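Local coordinates for uncharacterized conserved protein (Methanopyrus kandleri AV19, PDB 2QYA), which is of unknown function, belongs to the DUF424 family and is seen here as a two-fold symmetric pair of chains, at the interface of chains A and B. Numbering follows the deposited sequence. Chains: chain A/B, Uncharacterized conserved protein.

The interface of chains A and B. Residues chain A 9, 18, 20, 44, 75; chain B 13-14, 16, 18.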
# COMPACT_ATOMS: atom_id res chain seq x y z
N ASN A 9 -5.15 -10.92 2.51
CA ASN A 9 -4.10 -10.37 3.32
C ASN A 9 -4.36 -8.87 3.36
O ASN A 9 -4.27 -8.22 2.32
CB ASN A 9 -2.76 -10.73 2.69
CG ASN A 9 -1.54 -10.25 3.51
OD1 ASN A 9 -1.67 -9.80 4.66
ND2 ASN A 9 -0.35 -10.33 2.90
N VAL A 18 -3.66 -1.89 2.34
CA VAL A 18 -3.58 -2.81 1.24
C VAL A 18 -4.43 -4.05 1.53
O VAL A 18 -4.24 -4.75 2.55
CB VAL A 18 -2.12 -3.22 0.90
CG1 VAL A 18 -2.07 -3.90 -0.48
CG2 VAL A 18 -1.19 -2.00 0.85
N ALA A 20 -4.92 -7.43 -0.27
CA ALA A 20 -4.39 -8.32 -1.29
C ALA A 20 -5.14 -9.67 -1.30
O ALA A 20 -5.36 -10.29 -0.26
CB ALA A 20 -2.89 -8.54 -1.12
N PHE A 44 4.75 -12.00 0.54
CA PHE A 44 3.84 -11.04 -0.11
C PHE A 44 2.42 -11.55 -0.28
O PHE A 44 1.45 -10.81 -0.07
CB PHE A 44 4.38 -10.66 -1.48
CG PHE A 44 5.39 -9.57 -1.44
CD1 PHE A 44 4.99 -8.24 -1.52
CD2 PHE A 44 6.74 -9.86 -1.32
CE1 PHE A 44 5.93 -7.22 -1.49
CE2 PHE A 44 7.70 -8.84 -1.27
CZ PHE A 44 7.29 -7.52 -1.36
N ASN A 75 -5.11 -5.31 -4.68
CA ASN A 75 -4.38 -6.11 -5.62
C ASN A 75 -5.01 -7.51 -5.54
O ASN A 75 -5.06 -8.10 -4.47
CB ASN A 75 -2.91 -6.23 -5.23
CG ASN A 75 -2.41 -5.03 -4.43
OD1 ASN A 75 -1.90 -5.20 -3.31
ND2 ASN A 75 -2.55 -3.81 -4.98
N THR B 13 2.78 -6.31 0.86
CA THR B 13 1.48 -6.99 0.82
C THR B 13 1.05 -7.14 -0.67
O THR B 13 0.68 -6.14 -1.31
CB THR B 13 0.40 -6.19 1.59
OG1 THR B 13 0.92 -5.66 2.82
CG2 THR B 13 -0.83 -7.03 1.88
N GLY B 14 1.08 -8.38 -1.19
CA GLY B 14 0.73 -8.66 -2.59
C GLY B 14 1.65 -8.01 -3.61
O GLY B 14 2.83 -8.32 -3.67
N THR B 16 2.35 -4.81 -3.61
CA THR B 16 2.59 -3.47 -3.13
C THR B 16 3.52 -3.47 -1.92
O THR B 16 3.41 -4.33 -1.05
CB THR B 16 1.21 -2.80 -2.81
OG1 THR B 16 0.36 -2.87 -3.96
CG2 THR B 16 1.36 -1.37 -2.43
N VAL B 18 4.79 -0.77 1.05
CA VAL B 18 4.57 0.51 1.68
C VAL B 18 5.79 0.82 2.55
O VAL B 18 6.17 0.02 3.41
CB VAL B 18 3.27 0.57 2.54
CG1 VAL B 18 2.98 1.99 3.05
CG2 VAL B 18 2.02 0.01 1.76
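B:Thr13 meets A:Val18 where the turn between strands 6-13 and 16-23 of chain B pushes into chain A, an instance of a hairpin tip being read partly by shape and partly by backbone polarity. Followed outward, the B:Thr13 side chain begins with CB lying 4.0 Å from CB of A:Val18, the two side chains running past one another in opposite senses. Its methyl CG2 points towards strands 6-13 and 16-23 of chain A. There it meets the amide end of A:Asn9, with ND2 3.5 Å from CG2, and the methyl CB of A:Ala20. The branches of A:Val18 divide the work. CG1, anti to the backbone N (chi1 -165°), lies against the B:Thr13 carbonyl, whereas CG2 touches CG2 of B:Val18 at 3.9 Å, methyl to methyl.

Polarity enters at the turn itself. B:Gly14 N donates to the backbone O of A:Phe44 over 2.7 Å. The bond is fairly straight, 156° at the hydrogen, although the donor stands 41° out of the carbonyl plane. A:Asn9 ND2 reaches the same oxygen through a weak bond. B:Gly14 N also lies in plane at the edge of the A:Phe44 ring, whereas B:Gly14 O sits off that plane, and the ring's CE1 is 3.9 Å from the B:Thr16 carbonyl oxygen. An alanine in place of A:Phe44 would probably open a gap next to B:Gly14 and the B:Thr16 carbonyl, leaving the turn freer to shift. Farther along, the side chains of A:Asn75 and B:Thr16 cross at about a right angle. B:Thr16 OG1 gives A:Asn75 OD1 a weak bond of 3.3 Å, but ND2 lies at a similar distance, so the amide's orientation is doubtful.

Two-fold symmetry repeats the patch with the chains exchanged. The patch thus probably helps hold the hairpin of each chain against its neighbour in the deposited dimer, which may be the biological assembly, though the structure alone does not show this.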